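Local coordinates for vacuolar protein sorting-associated protein 53 (Saccharomyces cerevisiae, PDB 3NS4) that takes part in retrograde transport from endosomes to the late Golgi as a GARP tethering-complex subunit, here represented by its C-terminal helical domain, at residues A[40-45]-A[197-203]; A[58-64]-A[157-163]; A[135-139]-A[151-156]. The protein carries 2 engineered substitutions. All blocks are in the same frame, centred on the assembly; numbering follows the deposited sequence.

Contact 1 of 3, residues A[40-45]-A[197-203]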
loop_
_atom_site.group_PDB
_atom_site.type_symbol
_atom_site.label_atom_id
_atom_site.label_comp_id
_atom_site.label_asym_id
_atom_site.label_seq_id
_atom_site.Cartn_x
_atom_site.Cartn_y
_atom_site.Cartn_z
ATOM N N VAL A 40 5.808 3.732 -1.926
ATOM C CA VAL A 40 5.302 2.597 -1.200
ATOM C C VAL A 40 6.370 1.953 -0.362
ATOM O O VAL A 40 6.188 1.767 0.828
ATOM C CB VAL A 40 4.670 1.603 -2.129
ATOM C CG1 VAL A 40 4.320 0.333 -1.421
ATOM C CG2 VAL A 40 3.445 2.227 -2.667
ATOM N N SER A 41 7.502 1.647 -0.951
ATOM C CA SER A 41 8.522 0.950 -0.180
ATOM C C SER A 41 9.004 1.746 1.047
ATOM O O SER A 41 9.106 1.213 2.145
ATOM C CB SER A 41 9.689 0.520 -1.076
ATOM O OG SER A 41 9.306 -0.534 -1.967
ATOM N N ASN A 42 9.288 3.024 0.873
ATOM C CA ASN A 42 9.696 3.812 1.988
ATOM C C ASN A 42 8.675 3.820 3.070
ATOM O O ASN A 42 9.029 3.738 4.250
ATOM C CB ASN A 42 9.856 5.234 1.567
ATOM C CG ASN A 42 11.146 5.481 0.927
ATOM O OD1 ASN A 42 11.825 4.554 0.464
ATOM N ND2 ASN A 42 11.533 6.742 0.908
ATOM N N THR A 43 7.410 3.972 2.696
ATOM C CA THR A 43 6.379 3.963 3.723
ATOM C C THR A 43 6.455 2.657 4.513
ATOM O O THR A 43 6.561 2.680 5.746
ATOM C CB THR A 43 4.984 4.152 3.152
ATOM O OG1 THR A 43 4.930 5.389 2.452
ATOM C CG2 THR A 43 3.991 4.201 4.239
ATOM N N ILE A 44 6.452 1.529 3.821
ATOM C CA ILE A 44 6.463 0.271 4.519
ATOM C C ILE A 44 7.717 0.073 5.386
ATOM O O ILE A 44 7.613 -0.358 6.528
ATOM C CB ILE A 44 6.290 -0.908 3.551
ATOM C CG1 ILE A 44 4.936 -0.838 2.828
ATOM C CG2 ILE A 44 6.458 -2.217 4.289
ATOM C CD1 ILE A 44 4.809 -1.781 1.621
ATOM N N ARG A 45 8.899 0.383 4.864
ATOM C CA ARG A 45 10.129 0.153 5.634
ATOM C C ARG A 45 10.077 0.969 6.896
ATOM O O ARG A 45 10.585 0.553 7.947
ATOM C CB ARG A 45 11.401 0.469 4.847
ATOM C CG ARG A 45 11.599 -0.489 3.689
ATOM C CD ARG A 45 12.823 -0.232 2.778
ATOM N NE ARG A 45 12.824 -1.273 1.732
ATOM C CZ ARG A 45 13.313 -2.520 1.879
ATOM N NH1 ARG A 45 13.877 -2.901 3.023
ATOM N NH2 ARG A 45 13.239 -3.399 0.878
ATOM N N PHE A 197 0.575 -3.645 -2.106
ATOM C CA PHE A 197 1.786 -4.440 -2.083
ATOM C C PHE A 197 2.111 -4.959 -3.458
ATOM O O PHE A 197 3.086 -5.675 -3.656
ATOM C CB PHE A 197 1.653 -5.531 -1.049
ATOM C CG PHE A 197 1.246 -5.003 0.290
ATOM C CD1 PHE A 197 2.121 -4.215 1.045
ATOM C CD2 PHE A 197 -0.019 -5.269 0.808
ATOM C CE1 PHE A 197 1.741 -3.706 2.294
ATOM C CE2 PHE A 197 -0.409 -4.777 2.086
ATOM C CZ PHE A 197 0.479 -3.984 2.812
ATOM N N LYS A 198 1.263 -4.584 -4.407
ATOM C CA LYS A 198 1.482 -4.872 -5.808
ATOM C C LYS A 198 2.886 -4.294 -6.114
ATOM O O LYS A 198 3.636 -4.782 -6.969
ATOM C CB LYS A 198 0.396 -4.157 -6.671
ATOM C CG LYS A 198 0.841 -4.066 -8.073
ATOM C CD LYS A 198 -0.121 -3.561 -9.104
ATOM C CE LYS A 198 0.639 -3.700 -10.470
ATOM N NZ LYS A 198 -0.225 -4.097 -11.630
ATOM N N TRP A 199 3.230 -3.267 -5.348
ATOM C CA TRP A 199 4.417 -2.471 -5.575
ATOM C C TRP A 199 5.656 -2.890 -4.807
ATOM O O TRP A 199 6.739 -2.326 -5.053
ATOM C CB TRP A 199 4.100 -1.004 -5.271
ATOM C CG TRP A 199 2.949 -0.472 -6.058
ATOM C CD1 TRP A 199 1.671 -0.244 -5.613
ATOM C CD2 TRP A 199 2.954 -0.124 -7.440
ATOM N NE1 TRP A 199 0.877 0.247 -6.637
ATOM C CE2 TRP A 199 1.640 0.330 -7.770
ATOM C CE3 TRP A 199 3.941 -0.137 -8.441
ATOM C CZ2 TRP A 199 1.294 0.765 -9.064
ATOM C CZ3 TRP A 199 3.601 0.300 -9.732
ATOM C CH2 TRP A 199 2.288 0.742 -10.032
ATOM N N ASP A 200 5.497 -3.792 -3.832
ATOM C CA ASP A 200 6.650 -4.393 -3.144
ATOM C C ASP A 200 6.236 -5.749 -2.600
ATOM O O ASP A 200 6.046 -5.932 -1.409
ATOM C CB ASP A 200 7.305 -3.502 -2.074
ATOM C CG ASP A 200 8.774 -3.908 -1.790
ATOM O OD1 ASP A 200 9.139 -5.080 -2.053
ATOM O OD2 ASP A 200 9.575 -3.066 -1.314
ATOM N N LYS A 201 6.098 -6.694 -3.521
ATOM C CA LYS A 201 5.702 -8.056 -3.207
ATOM C C LYS A 201 6.605 -8.686 -2.156
ATOM O O LYS A 201 6.117 -9.356 -1.219
ATOM C CB LYS A 201 5.684 -8.893 -4.486
ATOM C CG LYS A 201 4.633 -8.418 -5.464
ATOM C CD LYS A 201 4.743 -9.025 -6.850
ATOM C CE LYS A 201 3.629 -8.427 -7.712
ATOM N NZ LYS A 201 3.873 -8.548 -9.159
ATOM N N VAL A 202 7.907 -8.445 -2.295
ATOM C CA VAL A 202 8.890 -9.006 -1.369
ATOM C C VAL A 202 8.633 -8.658 0.112
ATOM O O VAL A 202 8.621 -9.555 0.983
ATOM C CB VAL A 202 10.293 -8.555 -1.711
ATOM C CG1 VAL A 202 11.287 -9.378 -0.921
ATOM C CG2 VAL A 202 10.520 -8.691 -3.195
ATOM N N LEU A 203 8.435 -7.369 0.410
ATOM C CA LEU A 203 8.207 -6.971 1.809
ATOM C C LEU A 203 7.024 -7.692 2.406
ATOM O O LEU A 203 7.096 -8.126 3.556
ATOM C CB LEU A 203 8.086 -5.462 1.977
ATOM C CG LEU A 203 9.396 -4.693 1.734
ATOM C CD1 LEU A 203 9.151 -3.215 1.748
ATOM C CD2 LEU A 203 10.467 -5.065 2.758
HETATM O O HOH W 1 12.386 -4.076 -1.787
#
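Val40 and Ser41, on helix 20-47, run beside the turn that starts helix 201-212: the CA atoms of Ser41 and Asp200 are 6.4 Å apart, and one turn later Ile44 faces Leu203. In this all-helical bundle, segment 197-203 passes from a 3-10 turn into the new helix, with Asp200 at its N-cap. The two carboxylate oxygens of Asp200 have different partners. OD1 receives a weak capping bond from Leu203 N, whereas OD2 accepts from Ser41 OG at 2.6 Å, on the anti side and 29° out of the carboxylate plane. CG of Asp200 stands anti to N (chi1 -158°), which carries the carboxylate toward helix 20-47. A water links the same OD2 to Arg45 NH2; the direct Arg45 NH2 to Asp200 OD2 separation, 4.3 Å, is too long for a salt bridge, though the opposite charges probably attract. The rest of the contact is apolar. Ile44 CD1 meets the edge of the Phe197 ring, 3.7 Å from Phe197 CD1, while Val40 CG1 lies against Trp199 CB. Leu203 divides its branches: CD1 rests 3.8 Å from Ile44 CG2, and CD2 sits over one guanidinium face of Arg45, 3.7 Å from NH2.

Contact 2 of 3, residues A[58-64]-A[157-163]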
loop_
_atom_site.group_PDB
_atom_site.type_symbol
_atom_site.label_atom_id
_atom_site.label_comp_id
_atom_site.label_asym_id
_atom_site.label_seq_id
_atom_site.Cartn_x
_atom_site.Cartn_y
_atom_site.Cartn_z
ATOM N N SER A 58 9.616 -6.052 21.261
ATOM C CA SER A 58 8.689 -4.917 21.147
ATOM C C SER A 58 8.934 -4.048 22.416
ATOM O O SER A 58 9.792 -4.435 23.219
ATOM C CB SER A 58 7.255 -5.440 21.063
ATOM O OG SER A 58 7.102 -6.239 19.901
ATOM N N LYS A 59 8.258 -2.911 22.670
ATOM C CA LYS A 59 7.166 -2.227 21.927
ATOM C C LYS A 59 7.344 -1.898 20.437
ATOM O O LYS A 59 8.452 -2.024 19.889
ATOM C CB LYS A 59 6.847 -0.890 22.637
ATOM C CG LYS A 59 6.273 -1.019 24.039
ATOM C CD LYS A 59 6.035 0.338 24.722
ATOM C CE LYS A 59 5.605 0.112 26.177
ATOM N NZ LYS A 59 5.653 1.344 27.014
ATOM N N ARG A 60 6.236 -1.473 19.804
ATOM C CA ARG A 60 6.249 -1.011 18.413
ATOM C C ARG A 60 7.000 0.312 18.331
ATOM O O ARG A 60 6.877 1.153 19.217
ATOM C CB ARG A 60 4.841 -0.766 17.865
ATOM C CG ARG A 60 3.939 -1.977 17.694
ATOM C CD ARG A 60 4.521 -3.094 16.815
ATOM N NE ARG A 60 5.019 -2.601 15.536
ATOM C CZ ARG A 60 4.263 -2.403 14.460
ATOM N NH1 ARG A 60 2.955 -2.646 14.504
ATOM N NH2 ARG A 60 4.818 -1.926 13.348
ATOM N N LYS A 61 7.752 0.503 17.254
ATOM C CA LYS A 61 8.492 1.740 17.019
ATOM C C LYS A 61 7.591 3.002 17.141
ATOM O O LYS A 61 8.057 4.026 17.631
ATOM C CB LYS A 61 9.194 1.651 15.656
ATOM C CG LYS A 61 10.167 2.783 15.293
ATOM C CD LYS A 61 10.569 2.671 13.805
ATOM C CE LYS A 61 11.462 3.829 13.319
ATOM N NZ LYS A 61 11.622 3.772 11.823
ATOM N N PHE A 62 6.324 2.934 16.713
ATOM C CA PHE A 62 5.375 4.057 16.846
ATOM C C PHE A 62 4.007 3.682 17.417
ATOM O O PHE A 62 3.491 2.605 17.116
ATOM C CB PHE A 62 5.041 4.633 15.494
ATOM C CG PHE A 62 6.218 5.089 14.701
ATOM C CD1 PHE A 62 6.617 4.376 13.573
ATOM C CD2 PHE A 62 6.915 6.243 15.055
ATOM C CE1 PHE A 62 7.691 4.795 12.816
ATOM C CE2 PHE A 62 8.006 6.656 14.306
ATOM C CZ PHE A 62 8.388 5.939 13.181
ATOM N N GLU A 63 3.400 4.579 18.198
ATOM C CA GLU A 63 2.026 4.389 18.678
ATOM C C GLU A 63 1.095 4.622 17.489
ATOM O O GLU A 63 1.451 5.353 16.561
ATOM C CB GLU A 63 1.668 5.422 19.747
ATOM C CG GLU A 63 2.428 5.349 21.085
ATOM C CD GLU A 63 1.970 6.434 22.090
ATOM O OE1 GLU A 63 1.134 7.310 21.722
ATOM O OE2 GLU A 63 2.449 6.407 23.254
ATOM N N THR A 64 -0.100 4.037 17.505
ATOM C CA THR A 64 -1.038 4.219 16.375
ATOM C C THR A 64 -1.354 5.690 16.139
ATOM O O THR A 64 -1.473 6.087 14.984
ATOM C CB THR A 64 -2.391 3.488 16.561
ATOM O OG1 THR A 64 -2.898 3.821 17.856
ATOM C CG2 THR A 64 -2.258 1.961 16.419
ATOM N N ALA A 157 -0.620 -4.372 10.935
ATOM C CA ALA A 157 0.656 -4.238 11.575
ATOM C C ALA A 157 1.214 -2.866 11.209
ATOM O O ALA A 157 1.690 -2.143 12.067
ATOM C CB ALA A 157 1.578 -5.345 11.130
ATOM N N LEU A 158 1.109 -2.482 9.940
ATOM C CA LEU A 158 1.646 -1.191 9.516
ATOM C C LEU A 158 0.961 -0.075 10.266
ATOM O O LEU A 158 1.612 0.910 10.602
ATOM C CB LEU A 158 1.569 -0.983 7.998
ATOM C CG LEU A 158 2.498 -1.956 7.298
ATOM C CD1 LEU A 158 2.215 -2.042 5.851
ATOM C CD2 LEU A 158 3.915 -1.547 7.559
ATOM N N LYS A 159 -0.336 -0.238 10.534
ATOM C CA LYS A 159 -1.100 0.745 11.292
ATOM C C LYS A 159 -0.519 1.013 12.688
ATOM O O LYS A 159 -0.838 2.039 13.297
ATOM C CB LYS A 159 -2.552 0.346 11.400
ATOM C CG LYS A 159 -3.382 0.762 10.241
ATOM C CD LYS A 159 -4.825 0.514 10.644
ATOM C CE LYS A 159 -5.710 1.625 10.204
ATOM N NZ LYS A 159 -5.220 2.959 10.693
ATOM N N GLY A 160 0.307 0.097 13.193
ATOM C CA GLY A 160 1.018 0.327 14.449
ATOM C C GLY A 160 0.565 -0.433 15.671
ATOM O O GLY A 160 1.148 -0.288 16.748
ATOM N N ILE A 161 -0.482 -1.243 15.500
ATOM C CA ILE A 161 -1.101 -2.065 16.563
ATOM C C ILE A 161 -0.011 -2.897 17.254
ATOM O O ILE A 161 0.922 -3.355 16.603
ATOM C CB ILE A 161 -2.167 -2.979 15.922
ATOM C CG1 ILE A 161 -3.134 -3.501 16.920
ATOM C CG2 ILE A 161 -1.556 -4.197 15.236
ATOM C CD1 ILE A 161 -3.938 -4.638 16.326
ATOM N N PRO A 162 -0.071 -3.035 18.584
ATOM C CA PRO A 162 0.972 -3.903 19.187
ATOM C C PRO A 162 0.638 -5.376 19.014
ATOM O O PRO A 162 -0.428 -5.707 18.509
ATOM C CB PRO A 162 0.965 -3.509 20.663
ATOM C CG PRO A 162 -0.407 -2.882 20.881
ATOM C CD PRO A 162 -0.788 -2.225 19.591
ATOM N N TRP A 163 1.554 -6.255 19.398
ATOM C CA TRP A 163 1.335 -7.711 19.287
ATOM C C TRP A 163 0.433 -8.267 20.395
ATOM O O TRP A 163 0.847 -9.128 21.186
ATOM C CB TRP A 163 2.674 -8.470 19.247
ATOM C CG TRP A 163 3.500 -8.144 18.024
ATOM C CD1 TRP A 163 4.712 -7.483 17.973
ATOM C CD2 TRP A 163 3.144 -8.431 16.668
ATOM N NE1 TRP A 163 5.131 -7.372 16.668
ATOM C CE2 TRP A 163 4.182 -7.936 15.847
ATOM C CE3 TRP A 163 2.042 -9.066 16.064
ATOM C CZ2 TRP A 163 4.153 -8.060 14.452
ATOM C CZ3 TRP A 163 2.017 -9.186 14.675
ATOM C CH2 TRP A 163 3.067 -8.689 13.886
#
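Ala157 O, in the last turn of helix 149-159, is reached by the Arg60 side chain from the connection between helices 20-47 and 64-87. Arg60 NH1 donates to it at 2.8 Å with a nearly straight N-H...O angle of 168°, and NH2 adds a weak bond to the same oxygen. Lys159 turns its amine elsewhere, to the carbonyls of Leu125 and Ala127, but its own carbonyl oxygen is met by Thr64 CG2 at 3.4 Å. At Gly160 the helix ends in a Schellman motif: phi is positive at 107°, and Gly160 N bonds back to Ala157 O, which therefore serves both the helix end and Arg60. The Gly160 backbone packs closely on that of Phe62 to Thr64, with Phe62 O 3.7 Å from Gly160 O. Beyond the cap, Ile161 O takes a second bond from Arg60 NH1, 3.0 Å long, and both acceptors lie in the guanidinium plane. Bends at chi2 and chi3 bring the guanidinium round to these two carbonyls. Arg60 CG lies 3.4 Å from Gly160 O. The same CG rests against Pro162, 3.8 Å from CA. Last comes Trp163, whose indole packs on Phe53 and Trp168; Arg60 CD approaches it obliquely, 4.3 Å from NE1. At its edge, near CD1, lies OG of the poorly ordered Ser58, whose hydroxyl hydrogen-bonds to Ser54 O.

Contact 3 of 3, residues A[135-139]-A[151-156]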
loop_
_atom_site.group_PDB
_atom_site.type_symbol
_atom_site.label_atom_id
_atom_site.label_comp_id
_atom_site.label_asym_id
_atom_site.label_seq_id
_atom_site.Cartn_x
_atom_site.Cartn_y
_atom_site.Cartn_z
ATOM N N TYR A 135 -13.869 -0.118 11.458
ATOM C CA TYR A 135 -12.622 -0.371 10.751
ATOM C C TYR A 135 -12.853 -1.284 9.584
ATOM O O TYR A 135 -12.272 -1.072 8.522
ATOM C CB TYR A 135 -11.498 -0.883 11.644
ATOM C CG TYR A 135 -10.220 -1.176 10.885
ATOM C CD1 TYR A 135 -9.518 -0.170 10.210
ATOM C CD2 TYR A 135 -9.700 -2.455 10.849
ATOM C CE1 TYR A 135 -8.324 -0.457 9.503
ATOM C CE2 TYR A 135 -8.518 -2.745 10.175
ATOM C CZ TYR A 135 -7.840 -1.757 9.512
ATOM O OH TYR A 135 -6.697 -2.121 8.851
ATOM N N TYR A 136 -13.711 -2.282 9.758
ATOM C CA TYR A 136 -14.023 -3.141 8.633
ATOM C C TYR A 136 -14.660 -2.318 7.500
ATOM O O TYR A 136 -14.233 -2.418 6.344
ATOM C CB TYR A 136 -14.916 -4.328 9.009
ATOM C CG TYR A 136 -15.469 -4.975 7.749
ATOM C CD1 TYR A 136 -14.666 -5.789 6.934
ATOM C CD2 TYR A 136 -16.780 -4.716 7.332
ATOM C CE1 TYR A 136 -15.173 -6.345 5.745
ATOM C CE2 TYR A 136 -17.292 -5.265 6.148
ATOM C CZ TYR A 136 -16.487 -6.078 5.356
ATOM O OH TYR A 136 -17.006 -6.608 4.181
ATOM N N GLU A 137 -15.664 -1.498 7.825
ATOM C CA GLU A 137 -16.334 -0.685 6.788
ATOM C C GLU A 137 -15.345 0.042 5.911
ATOM O O GLU A 137 -15.469 0.026 4.679
ATOM C CB GLU A 137 -17.350 0.320 7.356
ATOM C CG GLU A 137 -18.552 -0.336 8.017
ATOM C CD GLU A 137 -19.307 -1.319 7.087
ATOM O OE1 GLU A 137 -19.285 -1.159 5.844
ATOM O OE2 GLU A 137 -19.936 -2.266 7.604
ATOM N N THR A 138 -14.343 0.639 6.543
ATOM C CA THR A 138 -13.413 1.402 5.770
ATOM C C THR A 138 -12.340 0.494 5.111
ATOM O O THR A 138 -11.897 0.775 3.979
ATOM C CB THR A 138 -12.827 2.608 6.556
ATOM O OG1 THR A 138 -11.668 2.196 7.255
ATOM C CG2 THR A 138 -13.861 3.229 7.534
ATOM N N TYR A 139 -11.946 -0.595 5.779
ATOM C CA TYR A 139 -10.963 -1.509 5.179
ATOM C C TYR A 139 -11.506 -2.096 3.862
ATOM O O TYR A 139 -10.830 -2.075 2.816
ATOM C CB TYR A 139 -10.549 -2.624 6.132
ATOM C CG TYR A 139 -9.552 -3.533 5.502
ATOM C CD1 TYR A 139 -8.190 -3.390 5.766
ATOM C CD2 TYR A 139 -9.946 -4.510 4.603
ATOM C CE1 TYR A 139 -7.231 -4.218 5.151
ATOM C CE2 TYR A 139 -8.992 -5.335 3.984
ATOM C CZ TYR A 139 -7.638 -5.167 4.270
ATOM O OH TYR A 139 -6.717 -5.968 3.672
ATOM N N VAL A 151 -2.659 -9.628 3.461
ATOM C CA VAL A 151 -2.674 -8.203 3.176
ATOM C C VAL A 151 -3.307 -7.487 4.366
ATOM O O VAL A 151 -2.778 -6.500 4.922
ATOM C CB VAL A 151 -3.465 -7.931 1.875
ATOM C CG1 VAL A 151 -3.855 -6.478 1.731
ATOM C CG2 VAL A 151 -2.670 -8.368 0.669
ATOM N N TRP A 152 -4.426 -8.028 4.800
ATOM C CA TRP A 152 -5.122 -7.423 5.899
ATOM C C TRP A 152 -4.224 -7.250 7.106
ATOM O O TRP A 152 -4.255 -6.225 7.802
ATOM C CB TRP A 152 -6.271 -8.314 6.252
ATOM C CG TRP A 152 -7.107 -7.754 7.279
ATOM C CD1 TRP A 152 -8.133 -6.875 7.119
ATOM C CD2 TRP A 152 -7.032 -8.056 8.665
ATOM N NE1 TRP A 152 -8.720 -6.605 8.350
ATOM C CE2 TRP A 152 -8.060 -7.321 9.314
ATOM C CE3 TRP A 152 -6.195 -8.885 9.430
ATOM C CZ2 TRP A 152 -8.262 -7.373 10.691
ATOM C CZ3 TRP A 152 -6.404 -8.954 10.804
ATOM C CH2 TRP A 152 -7.432 -8.194 11.419
ATOM N N SER A 153 -3.383 -8.246 7.303
ATOM C CA SER A 153 -2.543 -8.306 8.459
ATOM C C SER A 153 -1.390 -7.386 8.380
ATOM O O SER A 153 -0.980 -6.791 9.389
ATOM C CB SER A 153 -2.035 -9.719 8.586
ATOM O OG SER A 153 -3.148 -10.592 8.670
ATOM N N PHE A 154 -0.836 -7.282 7.185
ATOM C CA PHE A 154 0.305 -6.424 6.997
ATOM C C PHE A 154 -0.197 -5.010 7.212
ATOM O O PHE A 154 0.387 -4.244 7.994
ATOM C CB PHE A 154 0.907 -6.646 5.629
ATOM C CG PHE A 154 2.296 -6.137 5.508
ATOM C CD1 PHE A 154 3.043 -5.843 6.659
ATOM C CD2 PHE A 154 2.925 -6.056 4.251
ATOM C CE1 PHE A 154 4.379 -5.372 6.565
ATOM C CE2 PHE A 154 4.270 -5.596 4.157
ATOM C CZ PHE A 154 4.994 -5.248 5.312
ATOM N N VAL A 155 -1.334 -4.689 6.597
ATOM C CA VAL A 155 -1.908 -3.378 6.811
ATOM C C VAL A 155 -2.041 -3.084 8.303
ATOM O O VAL A 155 -1.495 -2.094 8.786
ATOM C CB VAL A 155 -3.238 -3.259 6.141
ATOM C CG1 VAL A 155 -3.896 -1.961 6.506
ATOM C CG2 VAL A 155 -3.037 -3.336 4.653
ATOM N N LEU A 156 -2.728 -3.956 9.038
ATOM C CA LEU A 156 -2.925 -3.733 10.474
ATOM C C LEU A 156 -1.606 -3.543 11.255
ATOM O O LEU A 156 -1.483 -2.673 12.136
ATOM C CB LEU A 156 -3.742 -4.883 11.079
ATOM C CG LEU A 156 -4.198 -4.692 12.531
ATOM C CD1 LEU A 156 -5.087 -3.441 12.656
ATOM C CD2 LEU A 156 -4.929 -5.934 12.999
HETATM O O HOH W 2 -6.302 -4.693 8.365
#
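Tyr139 turns a face of its ring to the edge of the Trp152 indole in a T-shaped pair, the phenol and five-membered-ring centroids 4.5 Å apart and the planes at 63°. Trp152 CD1 points at the middle of the phenol, 3.4 Å from Tyr139 CZ. With CG anti to N (chi1 -180°), Tyr139 sends its ring from helix 132-142 toward helix 149-159. The phenol hydroxyl reaches the backbone at Trp152 CA, with Val151 CG1 3.5 Å from Tyr139 OH, and the edge of the ring looks toward Val155 CB. The supporting helices, 132-142 and 149-159, are successive members of the all-alpha C-terminal fold; their short segments cross at 113° with axes 13.1 Å apart, so that large aromatic side chains span the separation. One turn before Tyr139, Tyr135 CE2 approaches the indole obliquely, 4.3 Å from Trp152 NE1. The same CE2 lies 4.3 Å from Leu156 CD1, and the Tyr135 hydroxyl touches Val155 CG1. A water bridges Tyr135 OH, 2.6 Å away, to Trp152 O, to which it donates. Trp172 and Tyr175 of helix 165-178 add further rings round Trp152, extending the aromatic cluster to a third helix.

Overall arrangement
Helix 149-159 joins the three contacts: its C-terminal end makes contact 2, its middle makes contact 3, and its Phe154 and Leu158 reach contact 1. Contacts 2 and 3 have centres about 14 Å apart and meet where Lys159 CE lies 3.4 Å from Tyr135 CE1. Contact 1, nearest the middle of the chain, is centred about 16 Å from contact 3 and touches it through the stacked rings of Phe197 and Phe154. Its centre is about 17 Å from that of contact 2, which it meets through Phe197 and Leu158. A bound barium ion lies about 11 Å from the Thr64 side chain, and a barium ion about 12 Å from that of Trp152, so neither contact makes a metal site.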